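Putative mandelate racemase (Salmonella typhimurium, PDB 2O56) binds magnesium as a member of the enolase superfamily and is probably a hydro-lyase (dehydratase), though its substrate and exact reaction remain unknown. Local coordinates at residues I11-N16 and A54-A59. Residues are numbered along the deposited sequence; the frame is centred on the assembly and turned at random.
Sequences IIDVAN and AGIGMA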
ATOM      1  N   ILE A  11      25.947 -41.160   7.608  1.00 30.17           N
ATOM      2  CA  ILE A  11      24.862 -40.492   8.307  1.00 32.43           C
ATOM      3  C   ILE A  11      24.636 -41.222   9.628  1.00 32.69           C
ATOM      4  O   ILE A  11      24.206 -42.378   9.646  1.00 30.83           O
ATOM      5  CB  ILE A  11      23.590 -40.411   7.425  1.00 31.96           C
ATOM      6  CG1 ILE A  11      23.915 -39.688   6.110  1.00 30.28           C
ATOM      7  CG2 ILE A  11      22.501 -39.635   8.152  1.00 34.92           C
ATOM      8  CD1 ILE A  11      24.320 -40.578   4.954  1.00 29.75           C
ATOM      9  N   ILE A  12      24.958 -40.537  10.724  1.00 30.92           N
ATOM     10  CA  ILE A  12      25.139 -41.163  12.030  1.00 30.37           C
ATOM     11  C   ILE A  12      23.997 -40.845  13.006  1.00 40.70           C
ATOM     12  O   ILE A  12      23.734 -39.687  13.331  1.00 33.63           O
ATOM     13  CB  ILE A  12      26.520 -40.762  12.648  1.00 34.82           C
ATOM     14  CG1 ILE A  12      27.654 -41.179  11.708  1.00 29.10           C
ATOM     15  CG2 ILE A  12      26.718 -41.381  14.040  1.00 27.60           C
ATOM     16  CD1 ILE A  12      28.950 -40.435  11.884  1.00 25.54           C
ATOM     17  N   ASP A  13      23.323 -41.890  13.477  1.00 33.72           N
ATOM     18  CA  ASP A  13      22.285 -41.756  14.481  1.00 32.29           C
ATOM     19  C   ASP A  13      22.939 -41.884  15.862  1.00 38.48           C
ATOM     20  O   ASP A  13      23.117 -42.986  16.374  1.00 41.40           O
ATOM     21  CB  ASP A  13      21.241 -42.862  14.259  1.00 35.53           C
ATOM     22  CG  ASP A  13      19.956 -42.642  15.039  1.00 42.36           C
ATOM     23  OD1 ASP A  13      19.772 -41.569  15.651  1.00 51.01           O
ATOM     24  OD2 ASP A  13      19.114 -43.562  15.028  1.00 43.36           O
ATOM     25  N   VAL A  14      23.299 -40.744  16.441  1.00 37.59           N
ATOM     26  CA  VAL A  14      24.271 -40.659  17.540  1.00 37.46           C
ATOM     27  C   VAL A  14      23.721 -41.325  18.797  1.00 42.53           C
ATOM     28  O   VAL A  14      22.710 -40.876  19.349  1.00 34.69           O
ATOM     29  CB  VAL A  14      24.656 -39.176  17.832  1.00 36.68           C
ATOM     30  CG1 VAL A  14      25.524 -39.040  19.115  1.00 36.61           C
ATOM     31  CG2 VAL A  14      25.347 -38.546  16.610  1.00 26.37           C
ATOM     32  N   ALA A  15      24.384 -42.403  19.222  1.00 42.96           N
ATOM     33  CA  ALA A  15      24.036 -43.116  20.470  1.00 44.25           C
ATOM     34  C   ALA A  15      24.421 -42.304  21.691  1.00 45.10           C
ATOM     35  O   ALA A  15      25.519 -41.754  21.756  1.00 51.36           O
ATOM     36  CB  ALA A  15      24.724 -44.498  20.529  1.00 44.68           C
ATOM     37  N   ASN A  16      23.525 -42.252  22.669  1.00 49.00           N
ATOM     38  CA  ASN A  16      23.649 -41.300  23.772  1.00 48.30           C
ATOM     39  C   ASN A  16      22.902 -41.749  25.018  1.00 54.77           C
ATOM     40  O   ASN A  16      21.916 -42.498  24.941  1.00 49.49           O
ATOM     41  CB  ASN A  16      23.160 -39.901  23.357  1.00 49.08           C
ATOM     42  CG  ASN A  16      21.686 -39.885  22.954  1.00 41.41           C
ATOM     43  OD1 ASN A  16      21.359 -39.985  21.773  1.00 41.63           O
ATOM     44  ND2 ASN A  16      20.791 -39.754  23.936  1.00 45.75           N
ATOM     45  N   ALA A  54      13.228 -38.733   9.378  1.00 29.54           N
ATOM     46  CA  ALA A  54      13.113 -38.046   8.092  1.00 27.20           C
ATOM     47  C   ALA A  54      14.423 -37.335   7.756  1.00 24.68           C
ATOM     48  O   ALA A  54      14.896 -37.361   6.608  1.00 25.84           O
ATOM     49  CB  ALA A  54      11.967 -37.034   8.146  1.00 23.12           C
ATOM     50  N   GLY A  55      15.007 -36.706   8.773  1.00 29.22           N
ATOM     51  CA  GLY A  55      16.281 -36.037   8.619  1.00 24.87           C
ATOM     52  C   GLY A  55      17.383 -36.965   8.150  1.00 30.75           C
ATOM     53  O   GLY A  55      18.202 -36.569   7.316  1.00 28.46           O
ATOM     54  N   ILE A  56      17.405 -38.188   8.697  1.00 30.21           N
ATOM     55  CA  ILE A  56      18.345 -39.242   8.300  1.00 26.20           C
ATOM     56  C   ILE A  56      18.193 -39.644   6.830  1.00 19.49           C
ATOM     57  O   ILE A  56      19.179 -39.666   6.084  1.00 32.29           O
ATOM     58  CB  ILE A  56      18.209 -40.510   9.216  1.00 31.11           C
ATOM     59  CG1 ILE A  56      18.790 -40.223  10.590  1.00 25.93           C
ATOM     60  CG2 ILE A  56      18.959 -41.702   8.630  1.00 27.96           C
ATOM     61  CD1 ILE A  56      18.208 -41.109  11.672  1.00 26.76           C
ATOM     62  N   GLY A  57      16.961 -39.942   6.411  1.00 23.74           N
ATOM     63  CA  GLY A  57      16.698 -40.320   5.026  1.00 25.13           C
ATOM     64  C   GLY A  57      16.977 -39.185   4.055  1.00 27.01           C
ATOM     65  O   GLY A  57      17.375 -39.423   2.895  1.00 28.98           O
ATOM     66  N   MET A  58      16.757 -37.952   4.523  1.00 29.71           N
ATOM     67  CA  MET A  58      16.993 -36.747   3.707  1.00 24.94           C
ATOM     68  C   MET A  58      18.489 -36.534   3.487  1.00 23.80           C
ATOM     69  O   MET A  58      18.928 -36.351   2.353  1.00 28.02           O
ATOM     70  CB  MET A  58      16.369 -35.503   4.350  1.00 26.51           C
ATOM     71  CG  MET A  58      16.207 -34.286   3.400  1.00 20.85           C
ATOM     72  SD  MET A  58      15.047 -34.504   2.046  1.00 25.89           S
ATOM     73  CE  MET A  58      16.143 -34.700   0.640  1.00 19.95           C
ATOM     74  N   ALA A  59      19.257 -36.573   4.577  1.00 25.01           N
ATOM     75  CA  ALA A  59      20.729 -36.557   4.527  1.00 26.18           C
ATOM     76  C   ALA A  59      21.291 -37.638   3.640  1.00 26.97           C
ATOM     77  O   ALA A  59      22.193 -37.381   2.858  1.00 30.60           O
ATOM     78  CB  ALA A  59      21.324 -36.690   5.944  1.00 29.83           C
TER
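Ile11 drops its gamma branches from the strand onto one turn of the helix, between Ile56 and Ala59. Its CG2, held anti to the backbone N by a chi1 of -57°, does most of the touching: it lies 3.9 Å from Ala59 CB and, on the Ile56 side, 4.1 Å from Ile56 CG2. The same methyl also rests on the helix backbone, 3.9 Å from Ile56 O. Ile11 CG1, the other branch, lies 4.0 Å from Ala59 CB, so both gamma carbons bear on the one methyl. Ala59 offers nothing beyond CB, which probably helps the strand to sit close; the axes of the two segments approach to 8.9 Å and run nearly antiparallel, at 164°.

Ile56 splits its two branches between neighbours on the same strand. CG2 meets Ile11, while Ile56 CD1, at the end of an extended chain (chi2 156°), reaches the carboxylate of Asp13, 4.1 Å from Asp13 CG. The two side chains cross at about a right angle, a van der Waals touch of a methyl on the carboxylate carbon. The charge of Asp13 is answered elsewhere, by a salt bridge from OD2 to Arg26, on which Ile56 also packs. Val28 and Ile396, from the strands flanking 6-13, touch Ile56 as well. Behind this helix lie helix 93-114 and Ala54 of a second subunit. Such aliphatic packing of a helix on the face of an antiparallel sheet belongs to the alpha+beta N-terminal capping domain of the enolase superfamily, here away from the magnesium site.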